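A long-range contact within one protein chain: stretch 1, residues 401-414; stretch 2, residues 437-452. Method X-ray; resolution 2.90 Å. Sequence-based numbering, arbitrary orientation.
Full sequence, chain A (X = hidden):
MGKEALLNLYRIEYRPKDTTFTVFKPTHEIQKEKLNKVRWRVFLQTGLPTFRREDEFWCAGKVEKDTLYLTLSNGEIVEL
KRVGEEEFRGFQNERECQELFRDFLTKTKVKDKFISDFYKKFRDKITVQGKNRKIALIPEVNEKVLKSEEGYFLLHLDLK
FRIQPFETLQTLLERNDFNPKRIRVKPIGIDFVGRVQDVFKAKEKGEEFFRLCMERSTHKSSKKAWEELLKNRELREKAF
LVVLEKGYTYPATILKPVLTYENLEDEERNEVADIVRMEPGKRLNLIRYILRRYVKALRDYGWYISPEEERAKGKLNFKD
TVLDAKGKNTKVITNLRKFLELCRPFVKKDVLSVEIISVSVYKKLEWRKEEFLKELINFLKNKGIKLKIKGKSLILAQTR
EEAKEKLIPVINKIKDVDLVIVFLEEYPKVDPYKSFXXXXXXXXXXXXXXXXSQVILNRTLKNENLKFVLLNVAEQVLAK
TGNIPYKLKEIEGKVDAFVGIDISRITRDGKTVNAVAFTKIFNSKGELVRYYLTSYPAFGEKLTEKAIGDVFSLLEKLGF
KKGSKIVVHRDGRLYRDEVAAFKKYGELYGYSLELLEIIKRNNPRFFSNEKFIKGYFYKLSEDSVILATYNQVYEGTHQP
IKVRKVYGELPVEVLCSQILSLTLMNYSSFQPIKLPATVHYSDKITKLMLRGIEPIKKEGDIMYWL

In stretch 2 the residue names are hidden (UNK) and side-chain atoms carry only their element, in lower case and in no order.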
# COMPACT_ATOMS: atom_id res chain seq x y z
N GLU A 401 30.38 11.33 -0.41
CA GLU A 401 31.53 10.39 -0.50
C GLU A 401 31.48 9.40 0.64
O GLU A 401 32.18 8.39 0.66
CB GLU A 401 32.85 11.14 -0.34
CG GLU A 401 33.17 12.21 -1.37
CD GLU A 401 34.52 12.87 -1.11
OE1 GLU A 401 34.93 12.93 0.08
OE2 GLU A 401 35.16 13.33 -2.08
N GLU A 402 30.64 9.75 1.59
CA GLU A 402 30.35 9.02 2.79
C GLU A 402 29.46 7.81 2.61
O GLU A 402 29.61 6.84 3.35
CB GLU A 402 29.72 9.97 3.76
CG GLU A 402 29.72 9.46 5.13
CD GLU A 402 29.28 10.51 6.04
OE1 GLU A 402 28.15 11.01 5.85
OE2 GLU A 402 30.07 10.84 6.97
N ALA A 403 28.52 7.84 1.65
CA ALA A 403 27.64 6.69 1.38
C ALA A 403 28.53 5.46 1.07
O ALA A 403 28.17 4.32 1.39
CB ALA A 403 26.71 6.98 0.23
N LYS A 404 29.76 5.77 0.61
CA LYS A 404 30.83 4.81 0.27
C LYS A 404 31.68 4.49 1.51
O LYS A 404 31.96 3.33 1.81
CB LYS A 404 31.74 5.38 -0.82
CG LYS A 404 31.09 5.82 -2.14
CD LYS A 404 32.10 6.64 -2.93
CE LYS A 404 31.70 6.94 -4.36
NZ LYS A 404 32.77 7.73 -5.03
N GLU A 405 32.08 5.53 2.24
CA GLU A 405 32.88 5.36 3.45
C GLU A 405 32.04 4.75 4.58
O GLU A 405 32.59 4.43 5.63
CB GLU A 405 33.47 6.69 3.92
CG GLU A 405 34.59 7.27 3.05
CD GLU A 405 35.23 8.55 3.62
OE1 GLU A 405 35.15 8.79 4.85
OE2 GLU A 405 35.82 9.33 2.83
N LYS A 406 30.73 4.63 4.37
CA LYS A 406 29.80 4.03 5.35
C LYS A 406 29.48 2.63 4.90
O LYS A 406 29.27 1.75 5.74
CB LYS A 406 28.51 4.81 5.46
CG LYS A 406 27.95 4.87 6.84
CD LYS A 406 26.54 5.41 6.79
CE LYS A 406 26.42 6.74 6.04
NZ LYS A 406 25.05 7.35 5.98
N LEU A 407 29.54 2.40 3.58
CA LEU A 407 29.31 1.08 3.00
C LEU A 407 30.31 0.12 3.59
O LEU A 407 29.91 -0.87 4.21
CB LEU A 407 29.45 1.11 1.48
CG LEU A 407 28.13 1.12 0.70
CD1 LEU A 407 28.36 1.64 -0.69
CD2 LEU A 407 27.51 -0.29 0.67
N ILE A 408 31.58 0.53 3.57
CA ILE A 408 32.67 -0.27 4.11
C ILE A 408 32.43 -0.74 5.58
O ILE A 408 32.44 -1.96 5.80
CB ILE A 408 34.10 0.38 3.83
CG1 ILE A 408 34.15 0.98 2.41
CG2 ILE A 408 35.22 -0.68 4.00
CD1 ILE A 408 35.50 1.64 1.98
N PRO A 409 32.14 0.18 6.58
CA PRO A 409 31.91 -0.30 7.95
C PRO A 409 30.60 -1.03 8.21
O PRO A 409 30.54 -1.81 9.17
CB PRO A 409 31.98 0.98 8.79
CG PRO A 409 32.92 1.81 8.05
CD PRO A 409 32.43 1.62 6.65
N VAL A 410 29.57 -0.77 7.40
CA VAL A 410 28.26 -1.43 7.56
C VAL A 410 28.33 -2.90 7.20
O VAL A 410 27.82 -3.72 7.95
CB VAL A 410 27.13 -0.74 6.75
CG1 VAL A 410 25.90 -1.62 6.64
CG2 VAL A 410 26.71 0.57 7.41
N ILE A 411 29.01 -3.22 6.09
CA ILE A 411 29.16 -4.61 5.60
C ILE A 411 29.80 -5.54 6.64
O ILE A 411 29.44 -6.72 6.73
CB ILE A 411 30.02 -4.66 4.28
CG1 ILE A 411 29.40 -3.79 3.19
CG2 ILE A 411 30.04 -6.08 3.69
CD1 ILE A 411 30.39 -3.37 2.10
N ASN A 412 30.65 -4.98 7.49
CA ASN A 412 31.38 -5.72 8.52
C ASN A 412 30.71 -5.73 9.88
O ASN A 412 31.17 -6.41 10.81
CB ASN A 412 32.79 -5.12 8.69
CG ASN A 412 33.54 -4.97 7.36
OD1 ASN A 412 33.89 -5.96 6.71
ND2 ASN A 412 33.82 -3.73 6.97
N LYS A 413 29.59 -5.01 9.99
CA LYS A 413 28.90 -4.88 11.26
C LYS A 413 27.99 -5.97 11.75
O LYS A 413 27.15 -5.73 12.63
CB LYS A 413 28.18 -3.55 11.31
CG LYS A 413 28.25 -2.88 12.66
CD LYS A 413 27.73 -1.52 12.54
CE LYS A 413 28.52 -0.71 11.52
NZ LYS A 413 27.61 0.21 10.79
N ILE A 414 28.14 -7.18 11.23
CA ILE A 414 27.29 -8.24 11.72
C ILE A 414 27.86 -8.79 13.02
O ILE A 414 27.11 -9.32 13.84
CB ILE A 414 26.96 -9.36 10.68
CG1 ILE A 414 26.82 -8.74 9.28
CG2 ILE A 414 25.60 -10.02 11.08
CD1 ILE A 414 26.13 -9.64 8.20
N UNK A 437 18.01 10.62 2.67
CA UNK A 437 18.32 9.32 2.03
C UNK A 437 19.40 8.64 2.85
O UNK A 437 19.62 7.44 2.72
c UNK A 437 18.83 9.51 0.59
c UNK A 437 16.65 9.57 -0.70
c UNK A 437 18.01 10.23 -0.49
c UNK A 437 18.80 10.22 -1.79
N UNK A 438 20.02 9.44 3.71
CA UNK A 438 21.06 9.04 4.65
C UNK A 438 20.48 8.09 5.71
O UNK A 438 20.92 6.94 5.78
c UNK A 438 21.68 10.30 5.30
c UNK A 438 23.97 10.32 4.32
c UNK A 438 22.97 12.44 5.18
c UNK A 438 22.69 11.12 4.49
N UNK A 439 19.44 8.54 6.44
CA UNK A 439 18.73 7.74 7.48
C UNK A 439 18.30 6.44 6.80
O UNK A 439 18.74 5.36 7.19
c UNK A 439 16.51 7.77 9.00
c UNK A 439 15.56 6.83 8.53
c UNK A 439 15.63 7.32 11.31
c UNK A 439 14.66 6.13 9.42
c UNK A 439 16.54 8.01 10.40
o UNK A 439 13.85 5.68 11.63
c UNK A 439 14.70 6.38 10.80
c UNK A 439 17.49 8.51 8.03
N UNK A 440 17.56 6.62 5.70
CA UNK A 440 16.99 5.56 4.86
C UNK A 440 17.96 4.47 4.40
O UNK A 440 17.69 3.28 4.55
o UNK A 440 14.53 6.98 5.14
c UNK A 440 16.27 6.17 3.63
o UNK A 440 14.49 7.71 3.08
c UNK A 440 15.01 7.02 3.99
N UNK A 441 19.10 4.87 3.85
CA UNK A 441 20.12 3.93 3.40
C UNK A 441 20.61 3.07 4.57
O UNK A 441 20.51 1.84 4.52
c UNK A 441 22.58 3.88 2.57
c UNK A 441 21.30 4.69 2.72
c UNK A 441 24.90 2.22 2.47
c UNK A 441 24.86 3.30 3.36
c UNK A 441 23.80 1.96 1.63
c UNK A 441 23.70 4.13 3.40
c UNK A 441 22.65 2.79 1.68
N UNK A 442 21.05 3.73 5.64
CA UNK A 442 21.60 3.08 6.83
C UNK A 442 20.70 2.07 7.51
O UNK A 442 21.16 0.99 7.88
c UNK A 442 22.87 3.47 8.99
c UNK A 442 22.04 4.12 7.88
c UNK A 442 22.84 5.22 7.24
N UNK A 443 19.42 2.42 7.67
CA UNK A 443 18.46 1.54 8.30
C UNK A 443 18.19 0.28 7.50
O UNK A 443 18.17 -0.81 8.08
c UNK A 443 17.09 3.07 9.92
n UNK A 443 15.22 2.01 13.08
c UNK A 443 17.14 2.27 8.60
c UNK A 443 16.75 2.23 11.16
c UNK A 443 15.41 2.61 11.74
N UNK A 444 18.10 0.42 6.16
CA UNK A 444 17.83 -0.69 5.24
C UNK A 444 18.90 -1.78 5.31
O UNK A 444 18.59 -2.96 5.35
c UNK A 444 16.51 0.57 3.41
n UNK A 444 19.24 1.74 -0.29
n UNK A 444 17.00 2.13 -0.60
c UNK A 444 17.74 -0.23 3.79
c UNK A 444 17.99 1.65 0.15
n UNK A 444 17.76 1.04 1.31
c UNK A 444 16.43 0.80 1.89
N UNK A 445 20.15 -1.35 5.39
CA UNK A 445 21.29 -2.26 5.45
C UNK A 445 21.37 -3.04 6.75
O UNK A 445 21.74 -4.23 6.75
o UNK A 445 24.01 -2.40 2.89
c UNK A 445 22.59 -0.76 3.90
c UNK A 445 22.56 -1.47 5.23
o UNK A 445 22.38 -1.56 1.65
c UNK A 445 23.02 -1.64 2.73
N UNK A 446 21.04 -2.35 7.85
CA UNK A 446 21.05 -2.96 9.16
C UNK A 446 19.80 -3.76 9.41
O UNK A 446 19.73 -4.55 10.36
c UNK A 446 21.25 -1.92 10.23
c UNK A 446 22.79 -0.24 11.15
c UNK A 446 23.66 -2.53 10.64
c UNK A 446 22.69 -1.43 10.21
N UNK A 447 18.83 -3.57 8.51
CA UNK A 447 17.57 -4.30 8.52
C UNK A 447 17.83 -5.63 7.84
O UNK A 447 17.32 -6.67 8.27
c UNK A 447 14.43 -4.08 9.06
c UNK A 447 15.25 -2.99 8.36
c UNK A 447 14.44 -2.30 7.26
c UNK A 447 16.52 -3.56 7.72
N UNK A 448 18.66 -5.58 6.79
CA UNK A 448 19.03 -6.79 6.02
C UNK A 448 19.81 -7.77 6.88
O UNK A 448 19.58 -8.98 6.81
c UNK A 448 19.96 -5.42 2.46
c UNK A 448 19.43 -4.27 1.61
c UNK A 448 19.87 -6.44 4.78
n UNK A 448 20.16 -4.11 0.30
c UNK A 448 19.14 -5.63 3.72
N UNK A 449 20.71 -7.23 7.70
CA UNK A 449 21.56 -8.01 8.60
C UNK A 449 20.81 -8.37 9.86
O UNK A 449 21.29 -9.17 10.68
c UNK A 449 24.53 -5.81 7.98
c UNK A 449 25.45 -5.64 6.79
c UNK A 449 23.63 -6.98 7.75
n UNK A 449 26.64 -6.53 6.93
c UNK A 449 22.80 -7.23 8.94
N UNK A 450 19.63 -7.77 10.00
CA UNK A 450 18.70 -7.98 11.11
C UNK A 450 19.14 -7.49 12.45
O UNK A 450 18.61 -7.89 13.48
c UNK A 450 17.50 -9.82 9.86
c UNK A 450 18.22 -9.43 11.15
se UNK A 450 17.16 -11.69 9.60
c UNK A 450 19.04 -12.34 9.47
N UNK A 451 20.10 -6.56 12.41
CA UNK A 451 20.65 -5.94 13.61
C UNK A 451 19.87 -4.65 13.87
O UNK A 451 19.84 -3.74 13.03
c UNK A 451 24.13 -6.31 12.09
c UNK A 451 22.76 -5.16 14.76
c UNK A 451 22.16 -5.55 13.43
c UNK A 451 22.98 -6.75 12.94
N UNK A 452 19.20 -4.55 15.04
CA UNK A 452 18.42 -3.38 15.44
C UNK A 452 19.30 -2.14 15.27
O UNK A 452 20.52 -2.19 15.51
c UNK A 452 19.11 -5.60 16.08
c UNK A 452 18.19 -3.64 16.92
c UNK A 452 18.10 -5.04 17.01

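Position 437 has four side-chain carbons forked at the second, the pattern of leucine. Leu437 opens the helix and lies out of reach of stretch 1, so its type is not set by this contact. Position 438 repeats the four carbons and the fork; its CA-to-CB bond points sideways, but its end comes nearer to stretch 1. This is Leu438, whose CD2 lies 3.6 Å from Lys406 NZ, so a compact branched carbon chain packs beside the end of a lysine.

At 439 one carbon leads to a six-carbon ring bearing an oxygen, hence Tyr439; its CA-to-CB bond points away from stretch 1, and its partly exposed site suits a ring with a polar tip. Position 440 has two carbons, the second carrying two oxygens: Asp440, exposed, where a charged group can meet solvent. Position 441 shows one carbon and a plain six-carbon ring, and its CA-to-CB bond points toward stretch 1. With no oxygen on the ring it is Phe441. Its CZ packs 3.8 Å from Leu407 CG, its CE2 lies 4.0 Å from Ala403 O, and Lys406 NZ sits at the ring edge, 4.3 Å from CD2. A flat, wide side chain suits this place because it can touch residues on successive turns of stretch 1.

Position 442 has three carbons, one carrying the other two, and is Val442. Branched close to the backbone, it reaches little beyond its own helix, yet its CG2 is 3.3 Å from Lys406 NZ. Position 443, four carbons in a row ending in nitrogen, is Lys443, buried, with NZ hydrogen-bonded just outside the stretches; position 444, three carbons, a nitrogen and a carbon with two more nitrogens, is Arg444, its charge suited to an exposed site. Both are out of reach of stretch 1.

Position 445 has three carbons, the third carrying two oxygens, and its CA-to-CB bond points toward stretch 1. In Glu445 the aliphatic base makes the closest contact, CB lying 3.6 Å from Val410 CG1.

Positions 446 and 447 each have four carbons forked at the second: Leu446 and Leu447, apolar as their buried sites favor. The end of Leu446 comes nearer to stretch 1, whereas Leu447 is out of reach. Position 448 has four carbons in a row ending in nitrogen and is exposed, out of reach of stretch 1. This is Lys448, whose NZ forms a long salt bridge, 3.6 Å, with Glu445 OE2.

Position 449 is again four carbons in a row ending in nitrogen, with its CA-to-CB bond toward stretch 1. Lys449 is long enough for NZ to donate weak hydrogen bonds to Val410 O (3.2 Å) and Ile411 O (2.8 Å). Position 450, two carbons, selenium and a carbon, is selenomethionine, Met450; its positive phi takes the chain out of helical geometry. Position 451 has four carbons forked at the first, one arm two carbons long. Ile451 places CD1 3.1 Å from Lys413 O and 4.1 Å from Ile414 CG2. At 452 three carbons close a ring onto the backbone nitrogen: Pro452, beyond reach, its ring suited to a non-helical backbone.

The helices run nearly parallel, 19° apart, with axes 10.8 Å apart at closest approach. Side chains fill that gap: Phe441 meets Leu407, Glu445 meets Val410, and Lys449 links the end of stretch 2 to the carbonyls of Val410 and Ile411 by two weak hydrogen bonds.

Stretch 2, residues 437-452: LLYDFVKRELLKKMIP
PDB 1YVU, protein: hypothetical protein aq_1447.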